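Local coordinates for protein type-iv like pilin ttha1219 (Thermus thermophilus, PDB 5G23) that is a type IV-like pilin, probably a membrane-associated component of the pilus machinery linked to DNA uptake in natural competence, at residues E143-A148 with L178-S183; P195-S200 with R222-W227; S174-Y179 with V229-L234. All coordinates share one frame; numbering follows the deposited sequence.

Contact 1: residues E143-A148 with L178-S183; sequences EAFRVA and LYLLAS
Phe145 meets Leu180 and Leu178 on the apolar face of this antiparallel strand pair. CD1 of the ring lies 3.6 Å from Leu180 CD2, the two side chains crossing obliquely, while Leu178 CD2 comes to the ring edge near its plane, 3.9 Å from Phe145 CE1. Val147 CG2 touches the same Leu178 methyl from the neighbouring position. On the other face Tyr179 lies alongside Arg146, both pointing the same way, and presents its ring edge through CE2 to Ala144 CB at 4.1 Å. CG of Phe145 is anti to the backbone N (chi1 178°), beside the carbonyl carbon, and the side chain lies side by side with that of Leu178.

Backbone bonds set this register: Arg146 and Tyr179 form a hydrogen-bonded pair, each N donating to the other's O, and Leu181 N donates to Ala144 O at 3.0 Å. Regular pairing gives way at a classic beta bulge, where Glu143 and Ala144 both face Leu181. Leu181 O takes Glu143 N at 2.8 Å and, weakly, Ala144 N at 3.4 Å. Beyond the bulge, Ser183 OG donates to Glu143 OE2 at 2.7 Å from above the carboxylate plane, and Glu143 OE1 forms a salt bridge with Arg222.

The Phe145 face is covered by helix 44-61, the N-terminal helix of the pilin fold, whose Leu56 touches the Phe145 ring and whose Leu49 and Thr52 touch Leu180. Arg146 bends away at chi2 (-68°) and donates from NH2 to the carbonyl of Glu211; the Tyr179 hydroxyl pairs with Glu224.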
ATOM      1  N   GLU B 143       5.997 -15.777   9.298  1.00 16.21           N
ATOM      2  CA  GLU B 143       5.966 -16.770  10.390  1.00 16.69           C
ATOM      3  C   GLU B 143       4.840 -16.482  11.400  1.00 16.13           C
ATOM      4  O   GLU B 143       4.452 -17.366  12.157  1.00 16.37           O
ATOM      5  CB  GLU B 143       7.275 -16.799  11.102  1.00 16.68           C
ATOM      6  CG  GLU B 143       8.341 -17.313  10.128  1.00 18.50           C
ATOM      7  CD  GLU B 143       9.721 -17.377  10.711  1.00 19.50           C
ATOM      8  OE1 GLU B 143       9.981 -16.869  11.834  1.00 19.80           O
ATOM      9  OE2 GLU B 143      10.565 -17.900   9.988  1.00 21.97           O
ATOM     10  N   ALA B 144       4.331 -15.266  11.398  1.00 15.61           N
ATOM     11  CA  ALA B 144       3.206 -14.892  12.290  1.00 15.59           C
ATOM     12  C   ALA B 144       2.461 -13.698  11.792  1.00 14.74           C
ATOM     13  O   ALA B 144       3.082 -12.724  11.317  1.00 13.62           O
ATOM     14  CB  ALA B 144       3.713 -14.667  13.719  1.00 16.38           C
ATOM     15  N   PHE B 145       1.132 -13.772  11.859  1.00 14.90           N
ATOM     16  CA  PHE B 145       0.231 -12.670  11.568  1.00 14.35           C
ATOM     17  C   PHE B 145      -0.789 -12.718  12.680  1.00 14.26           C
ATOM     18  O   PHE B 145      -1.371 -13.742  12.966  1.00 15.21           O
ATOM     19  CB  PHE B 145      -0.461 -12.726  10.183  1.00 14.63           C
ATOM     20  CG  PHE B 145      -1.431 -11.617   9.901  1.00 14.64           C
ATOM     21  CD1 PHE B 145      -1.084 -10.305  10.028  1.00 16.23           C
ATOM     22  CD2 PHE B 145      -2.722 -11.897   9.429  1.00 16.06           C
ATOM     23  CE1 PHE B 145      -2.004  -9.276   9.756  1.00 16.31           C
ATOM     24  CE2 PHE B 145      -3.675 -10.882   9.155  1.00 16.51           C
ATOM     25  CZ  PHE B 145      -3.280  -9.566   9.276  1.00 16.51           C
ATOM     26  N   ARG B 146      -0.850 -11.617  13.417  1.00 14.83           N
ATOM     27  CA  ARG B 146      -1.728 -11.521  14.623  1.00 15.86           C
ATOM     28  C   ARG B 146      -2.523 -10.259  14.497  1.00 16.20           C
ATOM     29  O   ARG B 146      -2.003  -9.176  14.052  1.00 16.50           O
ATOM     30  CB  ARG B 146      -0.935 -11.481  15.949  1.00 17.04           C
ATOM     31  CG  ARG B 146      -0.055 -12.658  16.198  1.00 18.10           C
ATOM     32  CD  ARG B 146      -0.889 -13.923  16.442  1.00 19.76           C
ATOM     33  NE  ARG B 146       0.019 -14.971  16.891  1.00 20.32           N
ATOM     34  CZ  ARG B 146       0.575 -15.863  16.085  1.00 24.83           C
ATOM     35  NH1 ARG B 146       0.317 -15.873  14.774  1.00 25.92           N
ATOM     36  NH2 ARG B 146       1.484 -16.716  16.583  1.00 26.44           N
ATOM     37  N   VAL B 147      -3.816 -10.304  14.909  1.00 15.38           N
ATOM     38  CA  VAL B 147      -4.634  -9.090  14.976  1.00 16.13           C
ATOM     39  C   VAL B 147      -5.358  -9.114  16.333  1.00 17.84           C
ATOM     40  O   VAL B 147      -5.986 -10.102  16.659  1.00 18.61           O
ATOM     41  CB  VAL B 147      -5.710  -9.071  13.886  1.00 17.14           C
ATOM     42  CG1 VAL B 147      -6.534  -7.813  13.926  1.00 18.12           C
ATOM     43  CG2 VAL B 147      -5.059  -9.224  12.482  1.00 17.55           C
ATOM     44  N   ALA B 148      -5.221  -8.053  17.088  1.00 16.12           N
ATOM     45  CA  ALA B 148      -5.948  -7.837  18.328  1.00 15.28           C
ATOM     46  C   ALA B 148      -6.804  -6.574  18.160  1.00 14.44           C
ATOM     47  O   ALA B 148      -6.615  -5.816  17.203  1.00 14.70           O
ATOM     48  CB  ALA B 148      -4.985  -7.625  19.467  1.00 16.00           C
ATOM     49  N   LEU B 178      -2.024  -4.907  14.623  1.00 14.38           N
ATOM     50  CA  LEU B 178      -1.568  -5.909  13.697  1.00 14.70           C
ATOM     51  C   LEU B 178      -0.068  -6.175  13.882  1.00 14.76           C
ATOM     52  O   LEU B 178       0.694  -5.240  14.171  1.00 13.55           O
ATOM     53  CB  LEU B 178      -1.854  -5.467  12.272  1.00 17.02           C
ATOM     54  CG  LEU B 178      -3.356  -5.374  12.042  1.00 18.18           C
ATOM     55  CD1 LEU B 178      -3.731  -3.930  12.178  1.00 21.19           C
ATOM     56  CD2 LEU B 178      -3.705  -5.855  10.681  1.00 21.62           C
ATOM     57  N   TYR B 179       0.300  -7.452  13.797  1.00 14.20           N
ATOM     58  CA  TYR B 179       1.683  -7.884  13.986  1.00 15.21           C
ATOM     59  C   TYR B 179       2.075  -8.851  12.878  1.00 14.74           C
ATOM     60  O   TYR B 179       1.359  -9.769  12.583  1.00 14.46           O
ATOM     61  CB  TYR B 179       1.852  -8.567  15.356  1.00 15.15           C
ATOM     62  CG  TYR B 179       3.203  -9.174  15.552  1.00 15.42           C
ATOM     63  CD1 TYR B 179       4.266  -8.430  16.028  1.00 15.85           C
ATOM     64  CD2 TYR B 179       3.426 -10.542  15.264  1.00 16.37           C
ATOM     65  CE1 TYR B 179       5.525  -8.973  16.200  1.00 15.93           C
ATOM     66  CE2 TYR B 179       4.679 -11.119  15.443  1.00 16.17           C
ATOM     67  CZ  TYR B 179       5.722 -10.337  15.947  1.00 15.90           C
ATOM     68  OH  TYR B 179       6.922 -10.868  16.070  1.00 16.20           O
ATOM     69  N   LEU B 180       3.271  -8.608  12.292  1.00 14.11           N
ATOM     70  CA  LEU B 180       3.878  -9.520  11.376  1.00 13.82           C
ATOM     71  C   LEU B 180       5.307  -9.865  11.838  1.00 14.48           C
ATOM     72  O   LEU B 180       6.060  -8.976  12.337  1.00 13.60           O
ATOM     73  CB  LEU B 180       3.960  -8.880   9.988  1.00 14.06           C
ATOM     74  CG  LEU B 180       2.669  -8.764   9.198  1.00 13.95           C
ATOM     75  CD1 LEU B 180       2.855  -7.831   8.008  1.00 14.80           C
ATOM     76  CD2 LEU B 180       2.271 -10.172   8.749  1.00 14.78           C
ATOM     77  N   LEU B 181       5.636 -11.153  11.748  1.00 14.24           N
ATOM     78  CA  LEU B 181       7.013 -11.651  11.873  1.00 13.89           C
ATOM     79  C   LEU B 181       7.341 -12.334  10.563  1.00 13.79           C
ATOM     80  O   LEU B 181       6.583 -13.165  10.079  1.00 13.82           O
ATOM     81  CB  LEU B 181       7.136 -12.608  13.016  1.00 14.48           C
ATOM     82  CG  LEU B 181       8.458 -13.271  13.208  1.00 15.47           C
ATOM     83  CD1 LEU B 181       9.524 -12.315  13.654  1.00 16.39           C
ATOM     84  CD2 LEU B 181       8.334 -14.410  14.233  1.00 16.34           C
ATOM     85  N   ALA B 182       8.490 -11.998   9.993  1.00 13.84           N
ATOM     86  CA  ALA B 182       8.926 -12.607   8.760  1.00 14.09           C
ATOM     87  C   ALA B 182      10.401 -12.925   8.865  1.00 14.73           C
ATOM     88  O   ALA B 182      11.154 -12.325   9.639  1.00 14.74           O
ATOM     89  CB  ALA B 182       8.660 -11.726   7.550  1.00 14.38           C
ATOM     90  N   SER B 183      10.811 -13.866   8.027  1.00 14.94           N
ATOM     91  CA  SER B 183      12.230 -14.255   7.909  1.00 15.23           C
ATOM     92  C   SER B 183      12.655 -14.413   6.487  1.00 15.99           C
ATOM     93  O   SER B 183      11.864 -14.736   5.590  1.00 15.49           O
ATOM     94  CB  SER B 183      12.501 -15.579   8.665  1.00 15.40           C
ATOM     95  OG  SER B 183      11.913 -16.715   8.006  1.00 15.79           O
TER

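Contact 2: residues P195-S200 with R222-W227; sequences PGSTLS and RAEKLW
Glu224 reaches out from its strand into the turn at Gly196-Leu199 and is gripped there by both carboxylate oxygens. Gly196 N-H points almost straight at Glu224 OE1 (2.7 Å, 176° at the hydrogen), which receives it on its syn lone pair. Thr198 donates twice to Glu224 OE2: its N nearly along the C-O axis at 2.9 Å, and its OG1, tip to tip, onto the anti lone pair at 2.6 Å. Three donors therefore hold the carboxylate within the segments, four counting Tyr179 OH, an arrangement that would be expected to favour the charged form. The Glu224 chain runs extended beyond CG (chi2 -175°), which carries the carboxyl carbon outward from the strand.

The clasped peptide is a type I beta turn from Gly196 to Leu199, belonging to the long loop that follows strand 173-184 and folded against the outer strand, 221-230, of the four-stranded antiparallel sheet. Its closing bond, Leu199 N to Gly196 O, is weak. Leu199 supplies the apolar part: CD2 lies 3.7 Å from Leu226 CB, the side chains crossing at about a right angle.

Toward solvent the contact becomes looser and wetter. One water donates to Thr198 OG1 and accepts from Glu224 N; a second donates to both Thr198 OG1 (2.7 Å) and Glu224 O (2.8 Å). At the exposed end, Ser200 meets the strand through its carbonyl O, 3.8 Å from Leu226 CD2.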
ATOM      1  N   PRO B 195      11.135 -12.714  19.145  1.00 20.15           N
ATOM      2  CA  PRO B 195       9.957 -11.948  18.741  1.00 20.03           C
ATOM      3  C   PRO B 195       9.440 -11.131  19.905  1.00 20.94           C
ATOM      4  O   PRO B 195       9.402 -11.638  21.014  1.00 20.68           O
ATOM      5  CB  PRO B 195       8.958 -13.039  18.343  1.00 19.66           C
ATOM      6  CG  PRO B 195       9.881 -14.127  17.784  1.00 19.91           C
ATOM      7  CD  PRO B 195      10.980 -14.142  18.820  1.00 20.20           C
ATOM      8  N   GLY B 196       8.988  -9.919  19.611  1.00 20.06           N
ATOM      9  CA  GLY B 196       8.530  -8.969  20.605  1.00 21.05           C
ATOM     10  C   GLY B 196       9.614  -8.001  21.062  1.00 20.86           C
ATOM     11  O   GLY B 196       9.308  -6.944  21.599  1.00 22.63           O
ATOM     12  N   SER B 197      10.872  -8.322  20.790  1.00 21.29           N
ATOM     13  CA  SER B 197      11.977  -7.520  21.322  1.00 22.17           C
ATOM     14  C   SER B 197      12.071  -6.131  20.701  1.00 22.17           C
ATOM     15  O   SER B 197      12.645  -5.225  21.321  1.00 23.96           O
ATOM     16  CB  SER B 197      13.288  -8.267  21.197  1.00 23.71           C
ATOM     17  OG  SER B 197      13.677  -8.447  19.867  1.00 23.29           O
ATOM     18  N   THR B 198      11.508  -5.912  19.497  1.00 19.95           N
ATOM     19  CA  THR B 198      11.627  -4.645  18.847  1.00 20.00           C
ATOM     20  C   THR B 198      10.343  -3.821  18.863  1.00 20.69           C
ATOM     21  O   THR B 198      10.229  -2.841  18.090  1.00 20.28           O
ATOM     22  CB  THR B 198      12.147  -4.769  17.377  1.00 20.74           C
ATOM     23  OG1 THR B 198      11.147  -5.343  16.552  1.00 18.82           O
ATOM     24  CG2 THR B 198      13.406  -5.591  17.307  1.00 21.86           C
ATOM     25  N   LEU B 199       9.348  -4.209  19.677  1.00 18.93           N
ATOM     26  CA  LEU B 199       8.064  -3.544  19.604  1.00 19.07           C
ATOM     27  C   LEU B 199       7.899  -2.442  20.628  1.00 20.56           C
ATOM     28  O   LEU B 199       8.518  -2.504  21.689  1.00 20.67           O
ATOM     29  CB  LEU B 199       6.930  -4.583  19.794  1.00 18.36           C
ATOM     30  CG  LEU B 199       7.013  -5.799  18.855  1.00 17.12           C
ATOM     31  CD1 LEU B 199       5.799  -6.675  19.152  1.00 16.42           C
ATOM     32  CD2 LEU B 199       7.083  -5.304  17.416  1.00 16.75           C
ATOM     33  N   SER B 200       7.109  -1.459  20.293  1.00 20.75           N
ATOM     34  CA  SER B 200       6.654  -0.440  21.243  1.00 23.48           C
ATOM     35  C   SER B 200       5.204  -0.660  21.407  1.00 21.93           C
ATOM     36  O   SER B 200       4.449  -0.440  20.470  1.00 24.06           O
ATOM     37  CB  SER B 200       6.811   0.972  20.682  1.00 26.21           C
ATOM     38  OG  SER B 200       8.162   1.223  20.521  1.00 33.40           O
ATOM     39  N   ARG B 222      15.493 -12.251  10.758  1.00 16.64           N
ATOM     40  CA  ARG B 222      14.111 -12.006  11.153  1.00 16.92           C
ATOM     41  C   ARG B 222      13.851 -10.550  11.406  1.00 17.89           C
ATOM     42  O   ARG B 222      14.745  -9.825  11.874  1.00 17.38           O
ATOM     43  CB  ARG B 222      13.716 -12.809  12.361  1.00 16.96           C
ATOM     44  CG  ARG B 222      13.391 -14.230  12.007  1.00 17.19           C
ATOM     45  CD  ARG B 222      13.040 -15.140  13.190  1.00 18.01           C
ATOM     46  NE  ARG B 222      12.682 -16.414  12.539  1.00 18.55           N
ATOM     47  CZ  ARG B 222      13.541 -17.334  12.081  1.00 19.19           C
ATOM     48  NH1 ARG B 222      14.822 -17.349  12.443  1.00 19.86           N
ATOM     49  NH2 ARG B 222      13.096 -18.327  11.324  1.00 18.97           N
ATOM     50  N   ALA B 223      12.656 -10.108  11.017  1.00 16.39           N
ATOM     51  CA  ALA B 223      12.196  -8.737  11.327  1.00 15.82           C
ATOM     52  C   ALA B 223      10.690  -8.807  11.638  1.00 15.38           C
ATOM     53  O   ALA B 223      10.003  -9.724  11.189  1.00 14.80           O
ATOM     54  CB  ALA B 223      12.423  -7.816  10.176  1.00 16.35           C
ATOM     55  N   GLU B 224      10.249  -7.880  12.448  1.00 14.63           N
ATOM     56  CA  GLU B 224       8.840  -7.838  12.868  1.00 14.37           C
ATOM     57  C   GLU B 224       8.302  -6.439  12.854  1.00 14.28           C
ATOM     58  O   GLU B 224       9.047  -5.452  12.806  1.00 13.52           O
ATOM     59  CB  GLU B 224       8.689  -8.442  14.268  1.00 15.42           C
ATOM     60  CG  GLU B 224       9.347  -7.535  15.350  1.00 15.78           C
ATOM     61  CD  GLU B 224       9.362  -8.108  16.738  1.00 17.64           C
ATOM     62  OE1 GLU B 224       8.822  -9.230  16.983  1.00 18.38           O
ATOM     63  OE2 GLU B 224      10.005  -7.444  17.608  1.00 17.69           O
ATOM     64  N   LYS B 225       6.973  -6.319  12.845  1.00 13.99           N
ATOM     65  CA  LYS B 225       6.393  -5.058  12.871  1.00 14.72           C
ATOM     66  C   LYS B 225       5.046  -5.146  13.593  1.00 14.57           C
ATOM     67  O   LYS B 225       4.257  -6.013  13.309  1.00 14.23           O
ATOM     68  CB  LYS B 225       6.203  -4.471  11.489  1.00 15.59           C
ATOM     69  CG  LYS B 225       5.937  -2.961  11.579  1.00 16.85           C
ATOM     70  CD  LYS B 225       5.789  -2.380  10.211  1.00 19.31           C
ATOM     71  CE  LYS B 225       5.460  -0.902  10.277  1.00 20.19           C
ATOM     72  NZ  LYS B 225       6.668  -0.143  10.688  1.00 21.52           N
ATOM     73  N   LEU B 226       4.862  -4.237  14.535  1.00 13.71           N
ATOM     74  CA  LEU B 226       3.562  -4.000  15.194  1.00 13.70           C
ATOM     75  C   LEU B 226       3.056  -2.626  14.784  1.00 13.90           C
ATOM     76  O   LEU B 226       3.781  -1.638  14.905  1.00 14.31           O
ATOM     77  CB  LEU B 226       3.696  -4.041  16.704  1.00 14.21           C
ATOM     78  CG  LEU B 226       2.461  -3.732  17.557  1.00 15.56           C
ATOM     79  CD1 LEU B 226       1.453  -4.837  17.439  1.00 16.00           C
ATOM     80  CD2 LEU B 226       2.837  -3.522  18.995  1.00 17.04           C
ATOM     81  N   TRP B 227       1.779  -2.538  14.361  1.00 13.08           N
ATOM     82  CA  TRP B 227       1.202  -1.254  14.070  1.00 14.09           C
ATOM     83  C   TRP B 227      -0.266  -1.199  14.520  1.00 13.91           C
ATOM     84  O   TRP B 227      -0.923  -2.235  14.543  1.00 12.70           O
ATOM     85  CB  TRP B 227       1.447  -0.866  12.613  1.00 14.56           C
ATOM     86  CG  TRP B 227       0.695  -1.625  11.554  1.00 15.00           C
ATOM     87  CD1 TRP B 227      -0.257  -1.110  10.818  1.00 16.62           C
ATOM     88  CD2 TRP B 227       0.925  -2.932  11.058  1.00 14.65           C
ATOM     89  NE1 TRP B 227      -0.724  -2.003   9.923  1.00 16.82           N
ATOM     90  CE2 TRP B 227       0.002  -3.151  10.048  1.00 15.88           C
ATOM     91  CE3 TRP B 227       1.777  -3.988  11.425  1.00 14.99           C
ATOM     92  CZ2 TRP B 227      -0.088  -4.351   9.359  1.00 15.62           C
ATOM     93  CZ3 TRP B 227       1.758  -5.167  10.693  1.00 14.83           C
ATOM     94  CH2 TRP B 227       0.806  -5.362   9.673  1.00 15.26           C
TER
HETATM   95  O   HOH W   1      12.371  -6.151  13.784  1.00 16.74           O
HETATM   96  O   HOH W   2       9.662  -3.742  14.926  1.00 18.31           O

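Contact 3: residues S174-Y179 with V229-L234; sequences SALALY and VQTPNL
Leu176 and Val229 form a hydrogen-bonded antiparallel pair: Leu176 N donates to Val229 O and Val229 N to Leu176 O, both at 2.8 Å and close to straight. Thr231 N then donates to Ser174 O at 3.0 Å, but arrives from well above that carbonyl's plane, 51° out of it, as segment 229-234 leaves the strand for the short 3-10 segment 232-234. Between these bonds Ala175 faces Gln230 as a non-hydrogen-bonded pair, its CA 3.3 Å from Val229 O.

Apolar contacts lie on the Leu176 face. Thr231 CG2 meets Leu176 CG at 3.9 Å, the two side chains crossing at about a right angle, and Val229 CG2 touches Leu178 CD1 at 3.7 Å. Ala57 of helix 44-61 packs on Val229.

Gln230 and Thr231 add the polar contacts, Gln230 beside Ala175 on the opposite face. Gln230, its chain bent at chi2 (-63°), donates from NE2 to a water that also hydrogen-bonds Ser174 OG; Glu95 of the second subunit packs against this glutamine. Thr231 OG1 pairs with Val173 O. Main-chain bonds thus carry the end of the strand pairing, with helix-side contacts apolar, while the Gln230 side has one bridging water and packs against the second subunit.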
ATOM      1  N   SER B 174     -12.328   0.429  18.990  1.00 20.00           N
ATOM      2  CA  SER B 174     -11.709   1.713  18.696  1.00 20.42           C
ATOM      3  C   SER B 174     -10.444   1.594  17.837  1.00 18.88           C
ATOM      4  O   SER B 174     -10.024   2.593  17.259  1.00 18.79           O
ATOM      5  CB  SER B 174     -11.511   2.509  19.977  1.00 22.23           C
ATOM      6  OG  SER B 174     -10.517   1.986  20.752  1.00 24.57           O
ATOM      7  N   ALA B 175      -9.799   0.430  17.858  1.00 17.00           N
ATOM      8  CA  ALA B 175      -8.526   0.219  17.127  1.00 15.92           C
ATOM      9  C   ALA B 175      -8.207  -1.224  16.940  1.00 15.14           C
ATOM     10  O   ALA B 175      -8.726  -2.076  17.668  1.00 14.42           O
ATOM     11  CB  ALA B 175      -7.386   0.933  17.805  1.00 16.44           C
ATOM     12  N   LEU B 176      -7.342  -1.518  15.975  1.00 14.93           N
ATOM     13  CA  LEU B 176      -6.794  -2.850  15.731  1.00 14.40           C
ATOM     14  C   LEU B 176      -5.283  -2.752  15.911  1.00 13.83           C
ATOM     15  O   LEU B 176      -4.698  -1.721  15.565  1.00 13.46           O
ATOM     16  CB  LEU B 176      -7.075  -3.352  14.337  1.00 14.40           C
ATOM     17  CG  LEU B 176      -8.541  -3.469  13.932  1.00 15.59           C
ATOM     18  CD1 LEU B 176      -8.633  -3.902  12.488  1.00 15.75           C
ATOM     19  CD2 LEU B 176      -9.280  -4.466  14.823  1.00 15.67           C
ATOM     20  N   ALA B 177      -4.716  -3.793  16.450  1.00 13.05           N
ATOM     21  CA  ALA B 177      -3.286  -3.974  16.456  1.00 13.65           C
ATOM     22  C   ALA B 177      -2.941  -5.138  15.556  1.00 14.23           C
ATOM     23  O   ALA B 177      -3.491  -6.240  15.692  1.00 14.72           O
ATOM     24  CB  ALA B 177      -2.768  -4.240  17.847  1.00 14.39           C
ATOM     25  N   LEU B 178      -2.024  -4.907  14.623  1.00 14.38           N
ATOM     26  CA  LEU B 178      -1.568  -5.909  13.697  1.00 14.70           C
ATOM     27  C   LEU B 178      -0.068  -6.175  13.882  1.00 14.76           C
ATOM     28  O   LEU B 178       0.694  -5.240  14.171  1.00 13.55           O
ATOM     29  CB  LEU B 178      -1.854  -5.467  12.272  1.00 17.02           C
ATOM     30  CG  LEU B 178      -3.356  -5.374  12.042  1.00 18.18           C
ATOM     31  CD1 LEU B 178      -3.731  -3.930  12.178  1.00 21.19           C
ATOM     32  CD2 LEU B 178      -3.705  -5.855  10.681  1.00 21.62           C
ATOM     33  N   TYR B 179       0.300  -7.452  13.797  1.00 14.20           N
ATOM     34  CA  TYR B 179       1.683  -7.884  13.986  1.00 15.21           C
ATOM     35  C   TYR B 179       2.075  -8.851  12.878  1.00 14.74           C
ATOM     36  O   TYR B 179       1.359  -9.769  12.583  1.00 14.46           O
ATOM     37  CB  TYR B 179       1.852  -8.567  15.356  1.00 15.15           C
ATOM     38  CG  TYR B 179       3.203  -9.174  15.552  1.00 15.42           C
ATOM     39  CD1 TYR B 179       4.266  -8.430  16.028  1.00 15.85           C
ATOM     40  CD2 TYR B 179       3.426 -10.542  15.264  1.00 16.37           C
ATOM     41  CE1 TYR B 179       5.525  -8.973  16.200  1.00 15.93           C
ATOM     42  CE2 TYR B 179       4.679 -11.119  15.443  1.00 16.17           C
ATOM     43  CZ  TYR B 179       5.722 -10.337  15.947  1.00 15.90           C
ATOM     44  OH  TYR B 179       6.922 -10.868  16.070  1.00 16.20           O
ATOM     45  N   VAL B 229      -3.979   0.549  14.057  1.00 16.43           N
ATOM     46  CA  VAL B 229      -4.894   1.173  13.096  1.00 17.42           C
ATOM     47  C   VAL B 229      -6.145   1.613  13.802  1.00 19.34           C
ATOM     48  O   VAL B 229      -6.839   0.774  14.395  1.00 18.25           O
ATOM     49  CB  VAL B 229      -5.289   0.184  12.006  1.00 17.92           C
ATOM     50  CG1 VAL B 229      -6.133   0.906  10.980  1.00 19.85           C
ATOM     51  CG2 VAL B 229      -4.059  -0.362  11.292  1.00 17.91           C
ATOM     52  N   GLN B 230      -6.443   2.928  13.804  1.00 20.40           N
ATOM     53  CA  GLN B 230      -7.648   3.408  14.447  1.00 22.41           C
ATOM     54  C   GLN B 230      -8.830   2.961  13.578  1.00 21.70           C
ATOM     55  O   GLN B 230      -8.712   2.879  12.341  1.00 21.61           O
ATOM     56  CB  GLN B 230      -7.605   4.934  14.648  1.00 25.46           C
ATOM     57  CG  GLN B 230      -6.445   5.417  15.433  1.00 26.52           C
ATOM     58  CD  GLN B 230      -6.417   4.913  16.848  1.00 28.84           C
ATOM     59  OE1 GLN B 230      -5.398   4.384  17.260  1.00 30.52           O
ATOM     60  NE2 GLN B 230      -7.511   5.006  17.583  1.00 29.91           N
ATOM     61  N   THR B 231      -9.976   2.687  14.221  1.00 20.59           N
ATOM     62  CA  THR B 231     -11.145   2.270  13.526  1.00 20.71           C
ATOM     63  C   THR B 231     -12.341   3.127  13.955  1.00 22.81           C
ATOM     64  O   THR B 231     -13.299   2.645  14.560  1.00 22.97           O
ATOM     65  CB  THR B 231     -11.423   0.777  13.760  1.00 20.32           C
ATOM     66  OG1 THR B 231     -11.523   0.532  15.159  1.00 18.94           O
ATOM     67  CG2 THR B 231     -10.325  -0.124  13.169  1.00 19.88           C
ATOM     68  N   PRO B 232     -12.295   4.440  13.664  1.00 25.38           N
ATOM     69  CA  PRO B 232     -13.336   5.322  14.165  1.00 26.11           C
ATOM     70  C   PRO B 232     -14.739   4.932  13.645  1.00 27.71           C
ATOM     71  O   PRO B 232     -15.749   5.155  14.345  1.00 28.16           O
ATOM     72  CB  PRO B 232     -12.905   6.708  13.676  1.00 26.98           C
ATOM     73  CG  PRO B 232     -11.964   6.447  12.553  1.00 26.49           C
ATOM     74  CD  PRO B 232     -11.263   5.166  12.919  1.00 25.92           C
ATOM     75  N   ASN B 233     -14.838   4.346  12.454  1.00 28.27           N
ATOM     76  CA  ASN B 233     -16.170   3.918  11.984  1.00 30.48           C
ATOM     77  C   ASN B 233     -16.748   2.765  12.797  1.00 30.53           C
ATOM     78  O   ASN B 233     -17.949   2.498  12.702  1.00 32.50           O
ATOM     79  CB  ASN B 233     -16.111   3.570  10.518  1.00 32.35           C
ATOM     80  CG  ASN B 233     -15.496   4.676   9.670  1.00 34.16           C
ATOM     81  OD1 ASN B 233     -14.618   4.405   8.870  1.00 36.78           O
ATOM     82  ND2 ASN B 233     -15.895   5.883   9.880  1.00 33.37           N
ATOM     83  N   LEU B 234     -15.946   2.037  13.571  1.00 27.65           N
ATOM     84  CA  LEU B 234     -16.487   0.945  14.397  1.00 28.71           C
ATOM     85  C   LEU B 234     -16.782   1.314  15.838  1.00 32.43           C
ATOM     86  O   LEU B 234     -17.073   0.426  16.680  1.00 35.30           O
ATOM     87  CB  LEU B 234     -15.513  -0.223  14.419  1.00 26.79           C
ATOM     88  CG  LEU B 234     -15.078  -0.794  13.068  1.00 25.90           C
ATOM     89  CD1 LEU B 234     -14.100  -1.891  13.330  1.00 25.98           C
ATOM     90  CD2 LEU B 234     -16.274  -1.298  12.287  1.00 26.00           C
TER
HETATM   91  O   HOH W   3      -8.408   3.628  20.129  1.00 40.08           O

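How the contacts relate
All three contacts belong to the four-stranded antiparallel sheet, ordered 154-156, 141-151, 173-184, 221-230. Contact 1 joins its two central strands; contact 3 joins 173-184 to the edge strand 221-230, and shares Leu178 and Tyr179 with contact 1, their centres about 16 Å apart. Contact 2 lays a loop on that edge strand, its centre about 9 Å from that of contact 1 and 18 Å from contact 3. Along the chain, contact 1 closes before contact 2 opens, and contact 2 is nested within the loop closed by contact 3. As the edge strand of the sheet packed on helix 44-61, the last strand carries both the loop of contact 2 and the C-terminal exit of contact 3.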